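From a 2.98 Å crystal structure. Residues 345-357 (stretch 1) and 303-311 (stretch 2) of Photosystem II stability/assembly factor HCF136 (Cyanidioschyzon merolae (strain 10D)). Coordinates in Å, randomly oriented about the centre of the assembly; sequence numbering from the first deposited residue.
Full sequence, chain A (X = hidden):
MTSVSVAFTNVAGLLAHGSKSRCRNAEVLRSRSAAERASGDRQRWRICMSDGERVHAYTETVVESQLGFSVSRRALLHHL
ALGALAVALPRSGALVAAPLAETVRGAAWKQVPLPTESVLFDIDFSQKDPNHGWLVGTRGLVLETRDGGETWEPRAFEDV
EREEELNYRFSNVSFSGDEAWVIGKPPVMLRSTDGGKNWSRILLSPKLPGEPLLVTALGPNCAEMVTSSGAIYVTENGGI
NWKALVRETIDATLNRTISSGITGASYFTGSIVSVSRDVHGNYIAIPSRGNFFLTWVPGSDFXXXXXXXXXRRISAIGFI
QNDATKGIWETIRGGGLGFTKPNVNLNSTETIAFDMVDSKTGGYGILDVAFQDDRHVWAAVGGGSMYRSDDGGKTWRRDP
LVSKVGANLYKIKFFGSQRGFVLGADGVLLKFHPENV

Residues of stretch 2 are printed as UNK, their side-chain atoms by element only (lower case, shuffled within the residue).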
# COMPACT_ATOMS: atom_id res chain seq x y z
N ASN A 345 -10.18 1.17 -18.07
CA ASN A 345 -9.62 -0.07 -18.60
C ASN A 345 -8.11 -0.02 -18.38
O ASN A 345 -7.38 0.67 -19.09
CB ASN A 345 -9.96 -0.23 -20.08
CG ASN A 345 -9.59 -1.59 -20.62
OD1 ASN A 345 -8.93 -2.39 -19.96
ND2 ASN A 345 -10.03 -1.88 -21.85
N LEU A 346 -7.63 -0.77 -17.38
CA LEU A 346 -6.20 -0.75 -17.06
C LEU A 346 -5.35 -1.49 -18.08
O LEU A 346 -4.12 -1.49 -17.94
CB LEU A 346 -5.96 -1.36 -15.68
CG LEU A 346 -6.90 -1.00 -14.53
CD1 LEU A 346 -6.72 -1.97 -13.38
CD2 LEU A 346 -6.65 0.43 -14.07
N ASN A 347 -5.95 -2.11 -19.10
CA ASN A 347 -5.19 -2.68 -20.20
C ASN A 347 -5.11 -1.76 -21.40
O ASN A 347 -4.28 -2.00 -22.29
CB ASN A 347 -5.81 -4.02 -20.63
CG ASN A 347 -5.59 -5.12 -19.63
OD1 ASN A 347 -6.53 -5.57 -18.98
ND2 ASN A 347 -4.34 -5.55 -19.49
N SER A 348 -5.95 -0.73 -21.46
CA SER A 348 -5.94 0.18 -22.59
C SER A 348 -4.73 1.10 -22.52
O SER A 348 -4.41 1.64 -21.45
CB SER A 348 -7.24 1.00 -22.62
OG SER A 348 -7.30 1.80 -23.79
N THR A 349 -4.07 1.27 -23.65
CA THR A 349 -2.89 2.12 -23.76
C THR A 349 -3.26 3.58 -24.00
O THR A 349 -2.37 4.42 -24.18
CB THR A 349 -1.98 1.63 -24.89
OG1 THR A 349 -1.01 2.64 -25.21
CG2 THR A 349 -2.79 1.29 -26.12
N GLU A 350 -4.56 3.90 -24.00
CA GLU A 350 -5.05 5.23 -24.33
C GLU A 350 -5.03 6.06 -23.05
O GLU A 350 -5.80 5.79 -22.13
CB GLU A 350 -6.46 5.14 -24.91
CG GLU A 350 -6.57 4.63 -26.36
CD GLU A 350 -5.76 5.41 -27.39
OE1 GLU A 350 -5.49 6.61 -27.18
OE2 GLU A 350 -5.39 4.81 -28.43
N THR A 351 -4.15 7.06 -23.00
CA THR A 351 -3.72 7.71 -21.75
C THR A 351 -4.87 8.02 -20.80
O THR A 351 -5.83 8.71 -21.16
CB THR A 351 -2.94 8.98 -22.08
OG1 THR A 351 -3.83 9.99 -22.57
CG2 THR A 351 -1.87 8.70 -23.13
N ILE A 352 -4.75 7.49 -19.58
CA ILE A 352 -5.71 7.71 -18.50
C ILE A 352 -5.63 9.15 -18.00
O ILE A 352 -4.56 9.62 -17.58
CB ILE A 352 -5.45 6.72 -17.35
CG1 ILE A 352 -5.25 5.30 -17.90
CG2 ILE A 352 -6.59 6.77 -16.35
CD1 ILE A 352 -5.21 4.23 -16.84
N ALA A 353 -6.76 9.85 -18.03
CA ALA A 353 -6.82 11.26 -17.67
C ALA A 353 -7.23 11.40 -16.21
O ALA A 353 -8.27 10.88 -15.80
CB ALA A 353 -7.80 12.01 -18.57
N PHE A 354 -6.41 12.09 -15.42
CA PHE A 354 -6.73 12.39 -14.03
C PHE A 354 -7.31 13.79 -13.93
O PHE A 354 -6.85 14.71 -14.61
CB PHE A 354 -5.51 12.30 -13.10
CG PHE A 354 -4.98 10.91 -12.91
CD1 PHE A 354 -4.55 10.14 -13.97
CD2 PHE A 354 -4.95 10.35 -11.64
CE1 PHE A 354 -4.07 8.87 -13.78
CE2 PHE A 354 -4.48 9.07 -11.44
CZ PHE A 354 -4.03 8.33 -12.51
N ASP A 355 -8.31 13.96 -13.07
CA ASP A 355 -8.88 15.27 -12.78
C ASP A 355 -8.15 15.84 -11.57
O ASP A 355 -8.28 15.33 -10.46
CB ASP A 355 -10.38 15.16 -12.52
CG ASP A 355 -11.16 14.73 -13.75
OD1 ASP A 355 -10.64 14.90 -14.87
OD2 ASP A 355 -12.29 14.23 -13.59
N MET A 356 -7.39 16.91 -11.79
CA MET A 356 -6.57 17.48 -10.73
C MET A 356 -7.42 18.28 -9.76
O MET A 356 -8.43 18.89 -10.12
CB MET A 356 -5.46 18.37 -11.31
CG MET A 356 -4.54 17.65 -12.28
SD MET A 356 -3.61 16.38 -11.40
CE MET A 356 -3.17 15.27 -12.73
N VAL A 357 -7.00 18.25 -8.50
CA VAL A 357 -7.73 18.88 -7.40
C VAL A 357 -6.76 19.74 -6.61
O VAL A 357 -5.55 19.50 -6.60
CB VAL A 357 -8.40 17.79 -6.52
CG1 VAL A 357 -8.79 18.31 -5.14
CG2 VAL A 357 -9.60 17.20 -7.24
N UNK A 303 3.00 -6.11 -17.30
CA UNK A 303 2.47 -4.85 -16.80
C UNK A 303 2.19 -3.92 -17.98
O UNK A 303 2.90 -3.94 -18.99
c UNK A 303 3.44 -4.17 -15.83
c UNK A 303 4.38 -5.97 -14.25
n UNK A 303 4.33 -6.28 -12.92
c UNK A 303 3.19 -5.25 -10.93
c UNK A 303 1.91 -3.29 -11.51
c UNK A 303 3.63 -4.85 -14.51
c UNK A 303 2.38 -4.21 -10.57
c UNK A 303 3.54 -5.36 -12.27
c UNK A 303 2.26 -3.39 -12.84
c UNK A 303 3.09 -4.44 -13.24
N UNK A 304 1.16 -3.10 -17.84
CA UNK A 304 0.83 -2.14 -18.88
C UNK A 304 1.28 -0.77 -18.42
O UNK A 304 0.86 -0.32 -17.34
o UNK A 304 -1.07 -3.46 -19.55
c UNK A 304 -0.67 -2.14 -19.17
c UNK A 304 -0.99 -1.19 -20.31
N UNK A 305 2.15 -0.08 -19.17
CA UNK A 305 2.62 1.24 -18.74
C UNK A 305 1.74 2.37 -19.26
O UNK A 305 1.24 2.34 -20.39
c UNK A 305 3.94 0.46 -20.56
c UNK A 305 2.86 -0.57 -20.36
c UNK A 305 4.02 1.31 -19.35
N UNK A 306 1.57 3.39 -18.42
CA UNK A 306 0.69 4.52 -18.70
C UNK A 306 1.42 5.83 -18.47
O UNK A 306 2.10 5.99 -17.46
c UNK A 306 -0.57 4.44 -17.84
n UNK A 306 -2.31 2.84 -18.71
c UNK A 306 -1.01 1.97 -17.19
c UNK A 306 -2.70 1.59 -18.54
n UNK A 306 -1.93 1.04 -17.62
c UNK A 306 -1.25 3.11 -17.88
N UNK A 307 1.27 6.76 -19.41
CA UNK A 307 1.90 8.07 -19.28
C UNK A 307 1.24 8.88 -18.17
O UNK A 307 0.02 8.86 -17.99
c UNK A 307 1.81 8.83 -20.60
N UNK A 308 2.07 9.59 -17.40
CA UNK A 308 1.55 10.48 -16.38
C UNK A 308 0.86 11.67 -17.02
O UNK A 308 1.05 11.99 -18.20
c UNK A 308 4.89 12.05 -15.06
n UNK A 308 6.24 12.13 -15.61
c UNK A 308 6.76 13.21 -16.19
c UNK A 308 3.87 11.61 -16.10
n UNK A 308 8.00 13.18 -16.66
c UNK A 308 2.68 10.91 -15.43
n UNK A 308 6.05 14.32 -16.28
N UNK A 309 0.04 12.35 -16.22
CA UNK A 309 -0.79 13.45 -16.67
C UNK A 309 -0.30 14.78 -16.11
O UNK A 309 -1.07 15.74 -16.05
o UNK A 309 -2.38 13.11 -14.87
c UNK A 309 -2.24 13.23 -16.28
N UNK A 310 0.96 14.87 -15.72
CA UNK A 310 1.43 16.06 -15.05
C UNK A 310 2.66 16.65 -15.70
O UNK A 310 3.39 16.00 -16.45
c UNK A 310 0.52 15.64 -12.77
o UNK A 310 2.59 14.59 -13.48
c UNK A 310 1.79 15.78 -13.58
N UNK A 311 2.86 17.92 -15.36
CA UNK A 311 4.18 18.51 -15.50
C UNK A 311 5.18 17.74 -14.65
O UNK A 311 6.20 17.23 -15.15
o UNK A 311 3.42 20.06 -13.82
c UNK A 311 4.12 19.96 -15.05

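Position 303 carries ten side-chain atoms: one carbon, then fused five- and six-membered rings holding eight carbons and one nitrogen. Its CA-to-CB bond points away from stretch 1, and nothing there is touched. An indole is the match, so this is Trp 303. Its NE1 is hydrogen-bonded elsewhere in the structure.

Position 304 has a carbon bearing one oxygen and one carbon. The CA-to-CB bond points toward stretch 1, and CB lies 3.7 Å from Leu 346 O. A branch with one hydroxyl and one methyl identifies Thr 304. Its OG1 is 3.9 Å from Asn 347 ND2, too long for a firm polar contact.

Position 305 has three carbons that close a ring onto its own backbone nitrogen. That ring defines Pro 305. Its CA-to-CB bond points away from stretch 1.

Position 306 has one carbon and a five-membered ring of three carbons and two nitrogens. Its CA-to-CB bond points toward stretch 1, and the ring approaches Leu 346 O, Ser 348 O and Ile 352 CD1. The imidazole makes it His 306. Ser 348 O is 3.4 Å from CE1 of His 306, and Leu 346 O is 3.4 Å from its NE2. Both oxygens sit at the ring edge, near its plane. CD1 of Ile 352 lies 4.1 Å from the ring centroid, an off-centre CH-pi contact.

Position 307 has a single carbon, CB, which lies 4.5 Å from Thr 351 CG2. A lone methyl means Ala 307.

Position 308 has three carbons, a nitrogen, and a carbon carrying two more nitrogens. The guanidinium identifies Arg 308. Its CA-to-CB bond points away from stretch 1, and its NH1 makes a weak hydrogen bond to O of position 310, at 3.2 Å.

Position 309 has one carbon and one oxygen. Its CA-to-CB bond points toward stretch 1, and the oxygen is 3.1 Å from Met 356 CE. The short hydroxyl side chain is Ser 309. Its OG is also 3.7 Å from Phe 354 CB.

Position 310 has a carbon bearing one oxygen and one carbon, and that outer carbon is 3.7 Å from Met 356 CE. This is Thr 310.

Position 311 has one carbon and one oxygen, out of reach of stretch 1. It is Ser 311.

The contact buries 479 Å² and has no clear hydrogen bond across it. His 306 gives the largest share from stretch 2, its ring edge meeting the backbone oxygens of Leu 346 and Ser 348, with Ile 352 CD1 off-centre against the ring. Packing of Met 356 against Ser 309 and Thr 310 extends the contact.

Stretch 2 (303-311) WTPHARSTS
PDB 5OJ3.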